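Long-range contacts in beta-agarase (Persicobacter, PDB 6AII), which probably cleaves the beta-1,4 links of agarose through its GH16 catalytic domain, releasing neoagarobiose: residues Asp29-Asp34 with Gly46-Phe51; Met76-Ser81 with Gly106-Lys111. One frame throughout, in Å; residues are numbered along the deposited sequence.

Contact 1 of 2, residues Asp29-Asp34 with Gly46-Phe51; sequences DDFNYD and GKWKNF. With CA (calcium ion), chain B.
Carboxylate oxygen OD2 of D29 is gripped by two side-chain donors from the same face of the carboxylate, the indole N-H of W48 on the anti side and the phenol of Y33 on the syn side. W48 NE1 donates to D29 OD2 at 2.9 Å with an N-H...O angle of 154°, and OD2 lies in the indole plane. Y33 OH donates to D29 OD2 at 2.7 Å. A water between D29 OD2 and K47 NZ adds a weak bond to the carboxylate; the ammonium group is held by the backbone oxygens of A25 and S28. The other oxygen, D29 OD1, takes the backbone N-H of F31 at 2.8 Å, closing an Asx turn. Within that turn D30 O binds the calcium ion at 2.3 Å, and just beyond it N32 adds OD1, with D5, G74 and D316 completing the protein share of the site.

F31 CZ lies 3.6 Å above one face of the W48 indole, offset toward the rim, while K47 CB sits over the opposite face, also toward the rim. The two aromatic planes are inclined at 48°. An alanine at D29 would probably leave the W48 N-H and the Y33 hydroxyl without their shared acceptor and set the turn free to shift. One buried carboxylate thus couples the calcium loop to the tryptophan, and its surrounding donors are likely to favour the charged form.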
loop_
_atom_site.group_PDB
_atom_site.type_symbol
_atom_site.label_atom_id
_atom_site.label_comp_id
_atom_site.label_asym_id
_atom_site.label_seq_id
_atom_site.Cartn_x
_atom_site.Cartn_y
_atom_site.Cartn_z
ATOM N N ASP A 29 -12.802 6.370 7.119
ATOM C CA ASP A 29 -12.754 6.225 8.568
ATOM C C ASP A 29 -11.602 7.049 9.105
ATOM O O ASP A 29 -10.488 6.930 8.534
ATOM C CB ASP A 29 -12.611 4.757 8.955
ATOM C CG ASP A 29 -12.905 4.437 10.408
ATOM O OD1 ASP A 29 -12.898 5.342 11.269
ATOM O OD2 ASP A 29 -13.252 3.241 10.633
ATOM N N ASP A 30 -11.829 7.873 10.164
ATOM C CA ASP A 30 -10.700 8.555 10.799
ATOM C C ASP A 30 -10.248 7.972 12.142
ATOM O O ASP A 30 -9.415 8.559 12.810
ATOM C CB ASP A 30 -10.949 10.059 10.856
ATOM C CG ASP A 30 -12.198 10.512 11.579
ATOM O OD1 ASP A 30 -12.945 9.670 12.096
ATOM O OD2 ASP A 30 -12.350 11.753 11.629
ATOM N N PHE A 31 -10.765 6.768 12.470
ATOM C CA PHE A 31 -10.166 5.909 13.504
ATOM C C PHE A 31 -10.031 6.575 14.887
ATOM O O PHE A 31 -9.009 6.434 15.565
ATOM C CB PHE A 31 -8.788 5.417 13.006
ATOM C CG PHE A 31 -8.928 4.489 11.842
ATOM C CD1 PHE A 31 -9.650 3.326 11.991
ATOM C CD2 PHE A 31 -8.384 4.777 10.596
ATOM C CE1 PHE A 31 -9.802 2.438 10.943
ATOM C CE2 PHE A 31 -8.531 3.890 9.550
ATOM C CZ PHE A 31 -9.240 2.726 9.721
ATOM N N ASN A 32 -11.074 7.294 15.287
ATOM C CA ASN A 32 -11.005 8.052 16.543
ATOM C C ASN A 32 -11.850 7.350 17.603
ATOM O O ASN A 32 -12.432 7.985 18.494
ATOM C CB ASN A 32 -11.330 9.525 16.300
ATOM C CG ASN A 32 -10.354 10.205 15.340
ATOM O OD1 ASN A 32 -9.133 9.920 15.283
ATOM N ND2 ASN A 32 -10.883 11.177 14.627
ATOM N N TYR A 33 -11.929 6.035 17.507
ATOM C CA TYR A 33 -12.603 5.181 18.477
ATOM C C TYR A 33 -11.605 4.120 18.957
ATOM O O TYR A 33 -10.530 3.950 18.348
ATOM C CB TYR A 33 -13.834 4.513 17.868
ATOM C CG TYR A 33 -13.538 3.814 16.557
ATOM C CD1 TYR A 33 -13.028 2.538 16.515
ATOM C CD2 TYR A 33 -13.644 4.490 15.350
ATOM C CE1 TYR A 33 -12.732 1.896 15.315
ATOM C CE2 TYR A 33 -13.351 3.862 14.150
ATOM C CZ TYR A 33 -12.869 2.567 14.124
ATOM O OH TYR A 33 -12.585 1.957 12.944
ATOM N N ASP A 34 -11.973 3.441 20.048
ATOM C CA ASP A 34 -11.144 2.376 20.642
ATOM C C ASP A 34 -11.630 1.035 20.072
ATOM O O ASP A 34 -12.824 0.652 20.123
ATOM C CB ASP A 34 -11.164 2.382 22.170
ATOM C CG ASP A 34 -10.354 3.502 22.798
ATOM O OD1 ASP A 34 -9.428 3.995 22.147
ATOM O OD2 ASP A 34 -10.604 3.817 23.969
ATOM N N GLY A 46 -17.505 -2.279 11.343
ATOM C CA GLY A 46 -18.233 -2.808 10.234
ATOM C C GLY A 46 -17.540 -2.629 8.884
ATOM O O GLY A 46 -18.128 -2.949 7.835
ATOM N N LYS A 47 -16.271 -2.182 8.868
ATOM C CA LYS A 47 -15.618 -1.804 7.628
ATOM C C LYS A 47 -14.266 -2.495 7.346
ATOM O O LYS A 47 -13.908 -2.602 6.187
ATOM C CB LYS A 47 -15.317 -0.306 7.629
ATOM C CG LYS A 47 -16.535 0.594 7.642
ATOM C CD LYS A 47 -16.213 2.074 7.733
ATOM C CE LYS A 47 -17.489 2.890 7.825
ATOM N NZ LYS A 47 -17.188 4.327 8.048
ATOM N N TRP A 48 -13.529 -2.862 8.357
ATOM C CA TRP A 48 -12.108 -3.247 8.199
ATOM C C TRP A 48 -11.897 -4.616 8.864
ATOM O O TRP A 48 -11.845 -4.703 10.105
ATOM C CB TRP A 48 -11.175 -2.190 8.847
ATOM C CG TRP A 48 -11.549 -0.781 8.528
ATOM C CD1 TRP A 48 -12.093 0.128 9.380
ATOM C CD2 TRP A 48 -11.488 -0.142 7.242
ATOM N NE1 TRP A 48 -12.367 1.295 8.728
ATOM C CE2 TRP A 48 -11.994 1.173 7.416
ATOM C CE3 TRP A 48 -11.008 -0.519 5.971
ATOM C CZ2 TRP A 48 -12.063 2.096 6.381
ATOM C CZ3 TRP A 48 -11.122 0.393 4.949
ATOM C CH2 TRP A 48 -11.617 1.691 5.157
ATOM N N LYS A 49 -11.670 -5.654 8.039
ATOM C CA LYS A 49 -11.412 -6.948 8.602
ATOM C C LYS A 49 -10.017 -6.971 9.207
ATOM O O LYS A 49 -9.098 -6.537 8.536
ATOM C CB LYS A 49 -11.458 -8.064 7.557
ATOM C CG LYS A 49 -11.478 -9.508 8.098
ATOM C CD LYS A 49 -11.332 -10.485 6.963
ATOM C CE LYS A 49 -11.659 -11.931 7.221
ATOM N NZ LYS A 49 -11.107 -12.756 6.110
ATOM N N ASN A 50 -9.890 -7.479 10.424
ATOM C CA ASN A 50 -8.599 -7.611 11.121
ATOM C C ASN A 50 -7.767 -8.807 10.657
ATOM O O ASN A 50 -7.025 -9.348 11.463
ATOM C CB ASN A 50 -8.747 -7.602 12.622
ATOM C CG ASN A 50 -9.554 -8.752 13.200
ATOM O OD1 ASN A 50 -10.142 -9.512 12.429
ATOM N ND2 ASN A 50 -9.538 -8.873 14.531
ATOM N N PHE A 51 -7.843 -9.146 9.405
ATOM C CA PHE A 51 -7.008 -10.160 8.871
ATOM C C PHE A 51 -6.936 -10.046 7.359
ATOM O O PHE A 51 -7.667 -9.280 6.724
ATOM C CB PHE A 51 -7.561 -11.548 9.261
ATOM C CG PHE A 51 -6.485 -12.604 9.328
ATOM C CD1 PHE A 51 -5.556 -12.586 10.367
ATOM C CD2 PHE A 51 -6.375 -13.577 8.356
ATOM C CE1 PHE A 51 -4.529 -13.528 10.413
ATOM C CE2 PHE A 51 -5.330 -14.509 8.393
ATOM C CZ PHE A 51 -4.461 -14.522 9.452
HETATM CA CA CA B . -7.491 9.773 13.364
HETATM O O HOH W 1 -16.079 4.032 10.725
HETATM O O HOH W 2 -6.636 11.470 15.012
#

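Contact 2 of 2, residues Met76-Ser81 with Gly106-Lys111; sequences MNIVAS and GCVVSK
M76 extends through its first two torsions, CG anti to the backbone N (chi1 172°) and SD carried on outward (chi2 169°) to V108, while V108 places CG2 beside its own backbone N, anti to the carbonyl carbon. The two side chains meet tip to tip, M76 SD lying 3.8 Å from V108 CG2 and 4.1 Å from V108 CG1. This is face-to-face packing in a beta sandwich, the jelly-roll architecture of GH16 enzymes: strand 75-79 belongs to one sheet and strand 97-110 to the other. Their local axes approach to 8.5 Å, with N-to-C directions 134° apart, and no hydrogen bond joins the two segments. Instead, each strand finds backbone partners in its own sheet, M76 with V315 and I78 with M313 on one side, V109 with K49 on the other.

I78 works through two branches. Its CD1 makes a looser apolar contact, 4.3 Å from V108 CG2, and I284 of strand 280-287 also touches this side chain. The methyl CG2 branches off at roughly a right angle to the line from CB to CD1, toward the backbone at G106, where the two segments come nearest: the CA atoms of I78 and G106 are 5.1 Å apart. A side chain on G106 would point at the isoleucine, and a beta carbon would lie only about 3 Å from I78 CG2, so the bare glycine permits this close approach. W48 touches both M76 and V108, extending the apolar layer beyond the pair, and F31 also packs on M76. The interface therefore passes from sulfur against methyl groups at M76 to methyl against backbone at G106, where I78 CG2 rests 3.3 Å from the carbonyl oxygen G106 O.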
loop_
_atom_site.group_PDB
_atom_site.type_symbol
_atom_site.label_atom_id
_atom_site.label_comp_id
_atom_site.label_asym_id
_atom_site.label_seq_id
_atom_site.Cartn_x
_atom_site.Cartn_y
_atom_site.Cartn_z
ATOM N N MET A 76 -5.555 3.578 13.538
ATOM C CA MET A 76 -5.472 2.119 13.453
ATOM C C MET A 76 -3.985 1.762 13.630
ATOM O O MET A 76 -3.107 2.482 13.081
ATOM C CB MET A 76 -5.951 1.598 12.101
ATOM C CG MET A 76 -5.701 0.141 11.910
ATOM S SD MET A 76 -6.606 -0.460 10.415
ATOM C CE MET A 76 -8.223 -0.626 10.970
ATOM N N ASN A 77 -3.709 0.725 14.379
ATOM C CA ASN A 77 -2.363 0.242 14.676
ATOM C C ASN A 77 -2.200 -1.125 13.994
ATOM O O ASN A 77 -3.006 -2.034 14.230
ATOM C CB ASN A 77 -2.174 0.021 16.175
ATOM C CG ASN A 77 -2.434 1.267 16.973
ATOM O OD1 ASN A 77 -1.703 2.213 16.749
ATOM N ND2 ASN A 77 -3.422 1.217 17.882
ATOM N N ILE A 78 -1.179 -1.255 13.167
ATOM C CA ILE A 78 -0.835 -2.516 12.504
ATOM C C ILE A 78 0.537 -2.907 13.063
ATOM O O ILE A 78 1.555 -2.295 12.739
ATOM C CB ILE A 78 -0.922 -2.407 10.993
ATOM C CG1 ILE A 78 -2.282 -1.876 10.537
ATOM C CG2 ILE A 78 -0.661 -3.780 10.392
ATOM C CD1 ILE A 78 -2.400 -1.641 9.054
ATOM N N VAL A 79 0.527 -3.898 13.976
ATOM C CA VAL A 79 1.619 -4.123 14.897
ATOM C C VAL A 79 2.542 -5.266 14.471
ATOM O O VAL A 79 2.025 -6.287 14.065
ATOM C CB VAL A 79 1.095 -4.395 16.311
ATOM C CG1 VAL A 79 2.212 -4.733 17.253
ATOM C CG2 VAL A 79 0.255 -3.185 16.755
ATOM N N ALA A 80 3.832 -5.037 14.546
ATOM C CA ALA A 80 4.857 -6.115 14.487
ATOM C C ALA A 80 5.295 -6.454 15.902
ATOM O O ALA A 80 5.766 -5.583 16.660
ATOM C CB ALA A 80 6.032 -5.752 13.605
ATOM N N SER A 81 5.340 -7.765 16.185
ATOM C CA SER A 81 5.800 -8.235 17.492
ATOM C C SER A 81 6.460 -9.608 17.313
ATOM O O SER A 81 6.461 -10.148 16.203
ATOM C CB SER A 81 4.646 -8.294 18.449
ATOM O OG SER A 81 3.620 -9.160 17.996
ATOM N N GLY A 106 0.233 -7.584 11.336
ATOM C CA GLY A 106 -1.171 -7.387 11.056
ATOM C C GLY A 106 -1.464 -7.139 9.594
ATOM O O GLY A 106 -0.596 -6.688 8.789
ATOM N N CYS A 107 -2.720 -7.399 9.229
ATOM C CA CYS A 107 -3.208 -7.245 7.894
ATOM C C CYS A 107 -4.686 -6.861 7.977
ATOM O O CYS A 107 -5.407 -7.470 8.776
ATOM C CB CYS A 107 -2.994 -8.539 7.110
ATOM S SG CYS A 107 -3.542 -8.453 5.412
ATOM N N VAL A 108 -5.089 -5.837 7.219
ATOM C CA VAL A 108 -6.442 -5.357 7.238
ATOM C C VAL A 108 -7.018 -5.360 5.831
ATOM O O VAL A 108 -6.334 -4.907 4.889
ATOM C CB VAL A 108 -6.450 -3.945 7.845
ATOM C CG1 VAL A 108 -7.810 -3.328 7.718
ATOM C CG2 VAL A 108 -5.990 -4.000 9.290
ATOM N N VAL A 109 -8.293 -5.845 5.641
ATOM C CA VAL A 109 -8.899 -5.864 4.337
ATOM C C VAL A 109 -10.293 -5.238 4.431
ATOM O O VAL A 109 -11.064 -5.548 5.373
ATOM C CB VAL A 109 -8.979 -7.281 3.753
ATOM C CG1 VAL A 109 -9.639 -7.211 2.388
ATOM C CG2 VAL A 109 -7.605 -7.935 3.649
ATOM N N SER A 110 -10.629 -4.343 3.531
ATOM C CA SER A 110 -11.937 -3.702 3.603
ATOM C C SER A 110 -13.063 -4.696 3.308
ATOM O O SER A 110 -12.855 -5.661 2.598
ATOM C CB SER A 110 -12.049 -2.565 2.615
ATOM O OG SER A 110 -11.990 -2.975 1.283
ATOM N N LYS A 111 -14.201 -4.422 3.927
ATOM C CA LYS A 111 -15.449 -5.066 3.522
ATOM C C LYS A 111 -15.904 -4.538 2.160
ATOM O O LYS A 111 -16.325 -5.293 1.294
ATOM C CB LYS A 111 -16.538 -4.808 4.565
ATOM C CG LYS A 111 -17.851 -5.505 4.181
ATOM C CD LYS A 111 -18.935 -5.229 5.168
ATOM C CE LYS A 111 -18.847 -6.119 6.371
ATOM N NZ LYS A 111 -19.910 -5.782 7.355
#

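How the contacts relate
Going from the N terminus, the chain leaves strand 19-23, passes through the calcium-binding loop and soon turns back through strand 43-44, so that contact 1 closes a short loop when strand 48-49 arrives. Contact 2 opens only afterwards and closes a longer excursion that includes strand 86-90; the two are in series, neither nested nor crossed. They meet side by side in the fold, because strands 48-49 and 97-110 are antiparallel neighbours: K49 N lies 2.7 Å from V109 O and K47 O lies 2.9 Å from K111 N, both probable hydrogen bonds. Contact 1 thus fastens the metal loop to the sheet that contact 2 packs against its partner.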